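Fibronectin type III domain-containing protein (PDB 6P2K) probably hydrolyses beta-1,4-linked glucan chains such as xyloglucan, using the twin beta-propeller module of a family 74 glycoside hydrolase, the part present here. Local coordinates at residues F584-T588 and W616-A622; A608-A612 and E656-W660; K693-A699 and M743-F748. All coordinates share one frame; numbering follows the deposited sequence.

Contact 1: residues F584-T588 and W616-A622; sequences FFSST and WDAEVEA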
# COMPACT_ATOMS: atom_id res chain seq x y z
N PHE B 584 -15.00 -14.26 38.84
CA PHE B 584 -14.36 -14.84 40.01
C PHE B 584 -12.85 -14.77 39.84
O PHE B 584 -12.34 -14.66 38.72
CB PHE B 584 -14.77 -16.31 40.21
CG PHE B 584 -16.25 -16.55 40.17
CD1 PHE B 584 -16.90 -16.78 38.97
CD2 PHE B 584 -17.00 -16.56 41.34
CE1 PHE B 584 -18.26 -17.01 38.93
CE2 PHE B 584 -18.36 -16.78 41.31
CZ PHE B 584 -19.00 -17.01 40.10
N PHE B 585 -12.14 -14.84 40.96
CA PHE B 585 -10.69 -14.98 40.91
C PHE B 585 -10.20 -15.52 42.24
O PHE B 585 -10.88 -15.40 43.27
CB PHE B 585 -9.98 -13.66 40.56
CG PHE B 585 -10.07 -12.60 41.62
CD1 PHE B 585 -11.18 -11.77 41.70
CD2 PHE B 585 -9.03 -12.39 42.51
CE1 PHE B 585 -11.25 -10.77 42.66
CE2 PHE B 585 -9.10 -11.40 43.47
CZ PHE B 585 -10.22 -10.59 43.55
N SER B 586 -9.02 -16.13 42.21
CA SER B 586 -8.36 -16.64 43.40
C SER B 586 -7.37 -15.60 43.89
O SER B 586 -6.43 -15.24 43.17
CB SER B 586 -7.67 -17.97 43.12
OG SER B 586 -6.85 -17.89 41.96
N SER B 587 -7.58 -15.10 45.10
CA SER B 587 -6.71 -14.10 45.70
C SER B 587 -5.57 -14.78 46.44
O SER B 587 -5.81 -15.65 47.28
CB SER B 587 -7.50 -13.20 46.65
OG SER B 587 -6.63 -12.34 47.36
N THR B 588 -4.34 -14.36 46.14
CA THR B 588 -3.16 -14.90 46.81
C THR B 588 -2.37 -13.81 47.52
O THR B 588 -1.22 -14.04 47.90
CB THR B 588 -2.28 -15.64 45.81
OG1 THR B 588 -1.63 -14.70 44.94
CG2 THR B 588 -3.11 -16.60 44.97
N TRP B 616 -0.32 -19.80 47.30
CA TRP B 616 0.28 -18.88 46.34
C TRP B 616 -0.12 -19.21 44.90
O TRP B 616 -0.20 -18.31 44.06
CB TRP B 616 1.80 -18.88 46.48
CG TRP B 616 2.51 -17.96 45.52
CD1 TRP B 616 3.40 -18.31 44.55
CD2 TRP B 616 2.37 -16.53 45.45
NE1 TRP B 616 3.84 -17.19 43.88
CE2 TRP B 616 3.22 -16.08 44.41
CE3 TRP B 616 1.62 -15.59 46.16
CZ2 TRP B 616 3.33 -14.74 44.07
CZ3 TRP B 616 1.73 -14.25 45.81
CH2 TRP B 616 2.58 -13.84 44.77
N ASP B 617 -0.38 -20.48 44.61
CA ASP B 617 -0.76 -20.90 43.26
C ASP B 617 -2.19 -21.45 43.22
O ASP B 617 -2.53 -22.26 42.36
CB ASP B 617 0.23 -21.94 42.73
CG ASP B 617 1.60 -21.33 42.45
OD1 ASP B 617 1.69 -20.45 41.57
OD2 ASP B 617 2.57 -21.73 43.13
N ALA B 618 -3.03 -20.98 44.13
CA ALA B 618 -4.42 -21.41 44.17
C ALA B 618 -5.17 -20.93 42.93
O ALA B 618 -4.98 -19.80 42.48
CB ALA B 618 -5.10 -20.88 45.43
N GLU B 619 -6.02 -21.79 42.39
CA GLU B 619 -6.74 -21.51 41.16
C GLU B 619 -8.25 -21.63 41.38
O GLU B 619 -8.72 -22.32 42.28
CB GLU B 619 -6.33 -22.47 40.04
CG GLU B 619 -4.95 -22.23 39.47
CD GLU B 619 -4.52 -23.37 38.57
OE1 GLU B 619 -4.86 -24.53 38.89
OE2 GLU B 619 -3.84 -23.11 37.55
N VAL B 620 -8.99 -20.96 40.50
CA VAL B 620 -10.44 -21.10 40.42
C VAL B 620 -10.82 -21.20 38.95
O VAL B 620 -10.19 -20.57 38.09
CB VAL B 620 -11.18 -19.94 41.12
CG1 VAL B 620 -10.90 -18.61 40.41
CG2 VAL B 620 -12.68 -20.22 41.19
N GLU B 621 -11.83 -22.02 38.65
CA GLU B 621 -12.35 -22.18 37.30
C GLU B 621 -13.86 -22.16 37.34
O GLU B 621 -14.47 -22.77 38.22
CB GLU B 621 -11.87 -23.49 36.66
CG GLU B 621 -12.26 -23.65 35.19
CD GLU B 621 -11.15 -23.27 34.23
OE1 GLU B 621 -10.45 -24.19 33.74
OE2 GLU B 621 -10.98 -22.06 33.95
N ALA B 622 -14.47 -21.46 36.39
CA ALA B 622 -15.92 -21.39 36.26
C ALA B 622 -16.30 -21.79 34.84
O ALA B 622 -15.72 -21.28 33.87
CB ALA B 622 -16.44 -19.98 36.57
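Ser586 OG donates a hydrogen bond to Ala618 O at 2.7 Å, the one hydrogen bond between strand 584-588 and segment 616-622. The hydroxyl reaches the carbonyl from above its plane. With chi1 at 50°, OG lies between the backbone N and the carbonyl carbon, which aims it at the other strand. Serine suits the place because its short arm spans the gap without a bulky tip. Next to it Val620 turns CG1 onto the backbone, 3.6 Å from Ser586 N, and lies against the peptide joining Phe585 and Ser586. Its branched, apolar side chain fills the space between two main chains that are not paired as in a sheet. At one end Phe584 CD1 meets Ala622 CB at 4.0 Å, where the single methyl leaves room for the ring. At the other, Thr588 uses both branches. CG2 approaches Trp616 O, and OG1 comes to 3.5 Å from CZ3 on the six-membered ring, the two side chains crossing at about a right angle. Trp616 leaves its backbone pointing away, but CG anti to N (chi1 -180°) lets the indole end come back beside Thr588; Arg512 bonds through NH2 to Trp616 O and makes a cation-pi contact with the indole. The short strand segments run antiparallel, at 175°, yet belong to neighbouring propeller blades. Strand 582-588 is flanked in its own sheet by 567-575 and 593-599, while strand 618-625 is the edge strand of the next sheet, where Leu631 of strand 628-634 helps enclose Phe584, Val620 and Ala622.

Contact 2: residues A608-A612 and E656-W660; sequences AQVLA and EGQNW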
# COMPACT_ATOMS: atom_id res chain seq x y z
N ALA B 608 -16.75 -9.65 46.79
CA ALA B 608 -16.75 -10.27 48.10
C ALA B 608 -16.04 -11.62 48.01
O ALA B 608 -16.05 -12.28 46.97
CB ALA B 608 -18.17 -10.45 48.65
N GLN B 609 -15.42 -12.00 49.12
CA GLN B 609 -14.86 -13.34 49.25
C GLN B 609 -15.99 -14.35 49.41
O GLN B 609 -16.94 -14.12 50.15
CB GLN B 609 -13.92 -13.39 50.46
CG GLN B 609 -13.24 -14.73 50.70
CD GLN B 609 -12.68 -14.84 52.11
OE1 GLN B 609 -13.43 -14.86 53.08
NE2 GLN B 609 -11.36 -14.88 52.23
N VAL B 610 -15.89 -15.47 48.69
CA VAL B 610 -16.88 -16.54 48.78
C VAL B 610 -16.28 -17.86 49.22
O VAL B 610 -17.02 -18.83 49.43
CB VAL B 610 -17.66 -16.71 47.46
CG1 VAL B 610 -18.47 -15.46 47.16
CG2 VAL B 610 -16.72 -17.05 46.32
N LEU B 611 -14.96 -17.94 49.36
CA LEU B 611 -14.31 -19.12 49.93
C LEU B 611 -13.05 -18.66 50.65
O LEU B 611 -12.22 -17.98 50.06
CB LEU B 611 -13.97 -20.15 48.85
CG LEU B 611 -13.40 -21.47 49.39
CD1 LEU B 611 -14.47 -22.26 50.15
CD2 LEU B 611 -12.79 -22.31 48.28
N ALA B 612 -12.93 -19.04 51.92
CA ALA B 612 -11.75 -18.67 52.71
C ALA B 612 -10.63 -19.68 52.46
O ALA B 612 -10.20 -20.43 53.34
CB ALA B 612 -12.11 -18.59 54.19
N GLU B 656 -22.37 -20.64 42.54
CA GLU B 656 -21.50 -19.46 42.47
C GLU B 656 -20.79 -19.18 43.79
O GLU B 656 -20.58 -18.03 44.17
CB GLU B 656 -22.29 -18.22 42.02
CG GLU B 656 -22.87 -18.34 40.62
CD GLU B 656 -23.13 -17.00 39.96
OE1 GLU B 656 -23.74 -16.98 38.87
OE2 GLU B 656 -22.73 -15.96 40.54
N GLY B 657 -20.42 -20.24 44.51
CA GLY B 657 -19.61 -20.10 45.71
C GLY B 657 -20.36 -19.92 47.01
O GLY B 657 -19.72 -19.66 48.03
N GLN B 658 -21.69 -20.05 47.00
CA GLN B 658 -22.43 -19.97 48.26
C GLN B 658 -22.18 -21.19 49.13
O GLN B 658 -22.03 -21.07 50.35
CB GLN B 658 -23.92 -19.79 47.99
CG GLN B 658 -24.28 -18.47 47.35
CD GLN B 658 -25.76 -18.35 47.06
OE1 GLN B 658 -26.59 -18.95 47.74
NE2 GLN B 658 -26.10 -17.57 46.04
N ASN B 659 -22.12 -22.37 48.52
CA ASN B 659 -21.88 -23.62 49.24
C ASN B 659 -20.90 -24.47 48.46
O ASN B 659 -20.98 -24.55 47.23
CB ASN B 659 -23.19 -24.39 49.45
CG ASN B 659 -24.18 -23.64 50.31
OD1 ASN B 659 -24.11 -23.67 51.54
ND2 ASN B 659 -25.12 -22.96 49.66
N TRP B 660 -19.98 -25.12 49.18
CA TRP B 660 -18.90 -25.89 48.57
C TRP B 660 -18.92 -27.34 49.06
O TRP B 660 -19.42 -27.64 50.14
CB TRP B 660 -17.54 -25.27 48.88
CG TRP B 660 -17.36 -23.88 48.36
CD1 TRP B 660 -17.77 -22.72 48.96
CD2 TRP B 660 -16.71 -23.50 47.14
NE1 TRP B 660 -17.42 -21.65 48.18
CE2 TRP B 660 -16.77 -22.10 47.06
CE3 TRP B 660 -16.09 -24.21 46.11
CZ2 TRP B 660 -16.23 -21.39 45.99
CZ3 TRP B 660 -15.55 -23.51 45.05
CH2 TRP B 660 -15.62 -22.11 45.00
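Trp660 points its indole NE1 at Val610 O, 3.1 Å away with an N-H...O angle of 149°, while CD1 of Leu611 rests over one face of the same ring. The carbonyl is approached from above its plane, and its oxygen lies somewhat tilted from the indole plane. The N-H also makes a weak bond to Gly657 O at 3.0 Å. Val610 O and Gly657 O, two acceptors 3.2 Å from each other, thus share one proton between them, which should ease their mutual repulsion. Over the ring the contact is a CH-pi one, with Leu611 CD1 3.5 Å from the centroid of the five-membered ring. Leucine suits the place because its branched apolar end can lie on the ring; CG anti to the backbone N (chi1 -175°) sets CD1 there. A leucine in place of Trp660 would probably leave Val610 O without its indole donor and take away the flat surface on which Leu611 lies. Gly657 suits its place because a CB would be jammed against the carbonyl O of Glu656 and would clash with Val610 CG2. Farther out, Gly657 N donates to Ser653 OG, which probably helps to set the turn, and Glu656 forms a salt bridge with Arg596. Val610 and Leu611 form a classic beta bulge opposite Val594 of strand 593-599, which brings both side chains toward the 656-660 loop. That loop links strands 648-653 and 661-664, so the contact joins strand 605-615 of one blade to the outer part of the next, with Trp660 also touching Leu631 and Leu651.

Contact 3: residues K693-A699 and M743-F748; sequences KGGSAGA and MTSSRF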
# COMPACT_ATOMS: atom_id res chain seq x y z
N LYS B 693 1.42 -26.33 41.77
CA LYS B 693 1.83 -25.09 41.13
C LYS B 693 0.71 -24.49 40.30
O LYS B 693 0.94 -23.50 39.58
CB LYS B 693 3.07 -25.32 40.26
CG LYS B 693 4.38 -25.10 40.99
CD LYS B 693 4.60 -23.63 41.30
CE LYS B 693 6.02 -23.20 40.97
NZ LYS B 693 6.18 -21.72 40.98
N GLY B 694 -0.49 -25.07 40.39
CA GLY B 694 -1.58 -24.74 39.50
C GLY B 694 -1.95 -25.94 38.63
O GLY B 694 -1.77 -27.10 39.04
N GLY B 695 -2.45 -25.65 37.43
CA GLY B 695 -2.75 -26.67 36.45
C GLY B 695 -4.07 -27.38 36.61
O GLY B 695 -4.28 -28.43 35.99
N SER B 696 -4.97 -26.87 37.45
CA SER B 696 -6.32 -27.40 37.54
C SER B 696 -7.20 -26.74 36.49
O SER B 696 -6.99 -25.59 36.10
CB SER B 696 -6.90 -27.20 38.93
OG SER B 696 -7.42 -25.89 39.07
N ALA B 697 -8.20 -27.49 36.02
CA ALA B 697 -9.07 -26.98 34.97
C ALA B 697 -10.40 -27.71 35.00
O ALA B 697 -10.51 -28.83 35.52
CB ALA B 697 -8.42 -27.10 33.59
N GLY B 698 -11.41 -27.07 34.43
CA GLY B 698 -12.72 -27.66 34.29
C GLY B 698 -13.37 -27.27 32.98
O GLY B 698 -13.27 -26.12 32.55
N ALA B 699 -14.02 -28.23 32.33
CA ALA B 699 -14.76 -27.99 31.10
C ALA B 699 -15.65 -29.19 30.84
O ALA B 699 -15.21 -30.33 31.02
CB ALA B 699 -13.82 -27.75 29.91
N MET B 743 2.29 -28.88 37.26
CA MET B 743 1.64 -28.06 36.25
C MET B 743 1.38 -26.66 36.77
O MET B 743 0.99 -26.47 37.92
CB MET B 743 0.32 -28.69 35.80
CG MET B 743 0.49 -29.98 35.02
SD MET B 743 -1.08 -30.77 34.67
CE MET B 743 -0.53 -32.17 33.70
N THR B 744 1.59 -25.67 35.89
CA THR B 744 1.22 -24.29 36.17
C THR B 744 -0.13 -23.91 35.58
O THR B 744 -0.78 -23.00 36.11
CB THR B 744 2.29 -23.33 35.64
OG1 THR B 744 2.59 -23.66 34.28
CG2 THR B 744 3.57 -23.42 36.47
N SER B 745 -0.55 -24.57 34.51
CA SER B 745 -1.81 -24.24 33.85
C SER B 745 -2.28 -25.44 33.05
O SER B 745 -1.47 -26.23 32.55
CB SER B 745 -1.66 -23.03 32.92
OG SER B 745 -1.02 -23.40 31.71
N SER B 746 -3.60 -25.57 32.93
CA SER B 746 -4.22 -26.57 32.08
C SER B 746 -5.45 -25.97 31.41
O SER B 746 -6.18 -25.19 32.02
CB SER B 746 -4.61 -27.84 32.86
OG SER B 746 -3.49 -28.42 33.50
N ARG B 747 -5.66 -26.33 30.14
CA ARG B 747 -6.83 -25.92 29.39
C ARG B 747 -7.33 -27.11 28.58
O ARG B 747 -6.54 -27.85 28.00
CB ARG B 747 -6.54 -24.75 28.43
CG ARG B 747 -6.21 -23.43 29.10
CD ARG B 747 -6.21 -22.30 28.08
NE ARG B 747 -5.48 -21.12 28.56
CZ ARG B 747 -6.04 -20.12 29.23
NH1 ARG B 747 -7.34 -20.15 29.51
NH2 ARG B 747 -5.30 -19.09 29.61
N PHE B 748 -8.65 -27.29 28.56
CA PHE B 748 -9.27 -28.26 27.67
C PHE B 748 -9.53 -27.59 26.33
O PHE B 748 -10.26 -26.59 26.27
CB PHE B 748 -10.56 -28.81 28.27
CG PHE B 748 -10.34 -29.75 29.42
CD1 PHE B 748 -9.99 -31.07 29.20
CD2 PHE B 748 -10.47 -29.31 30.73
CE1 PHE B 748 -9.79 -31.94 30.26
CE2 PHE B 748 -10.26 -30.17 31.79
CZ PHE B 748 -9.92 -31.49 31.55
O HOH W 1 0.55 -28.65 39.80
O HOH W 2 -4.92 -24.21 35.34
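Met743 meets Gly695 first: its CB lies 3.7 Å from Gly695 CA, where a side chain on that residue would have stood. A water accepts from Met743 N and Lys693 N and lies 2.9 Å from Gly694 O. Thr744 follows, its CA giving a nearly straight C-H...O contact to Lys693 O at 3.5 Å, while its carbonyl takes a weak hydrogen bond from Gly695 N; Glu619 also binds this N-H, and that of Ser696 besides. Arg571 reaches both Thr744 O and Lys693 O with one NH2. Any side chain on Gly694 would strike Thr744 O. Ser745 OG bonds to Thr760 OG1. Ser746 OG donates to Gly695 O at 2.6 Å, and a second water links Ser746 N with Ser696 O. Ala697 CB lies 3.3 Å from Ser746 O, its small methyl packing closely on the carbonyl. Arg747 points away, and its NE bonds to Val406 O, near the zinc held by Asp405 and Asp513. Phe748, its CG anti to the carbonyl carbon (chi1 -72°), sends CD2 to 3.8 Å from Ala699 CB and presents a ring edge to Ala697 O. Strands 697-699 and 745-748, edge strands of different sheets, run almost parallel (9°) at a seam between propeller blades. Buried backbone groups are satisfied by a serine, an arginine, a glutamate and two waters, while the glycines and alanines let the main chains come close.

Overall arrangement
Contacts 1 and 2 join the same pair of neighbouring blades, the sheets holding strands 582-588 and 605-615 on one side and 618-625 and 648-653 with the loop 656-660 on the other; their centres are 12 Å apart, and Phe584 CE2 packs on Glu656 O. Their segments alternate along the chain (584-588, 608-612, 616-622, 656-660), and contact 3 comes after both, joining the edge strands 697-699 and 745-751 of the next two blades. Its centre lies about 11 Å from that of contact 1 and about 20 Å from that of contact 2. Contacts 1 and 2 thus share one seam of the propeller, Glu619 probably crosses the next by hydrogen bonds to Ser696 N and Gly695 N, and contact 3 lies on the one after.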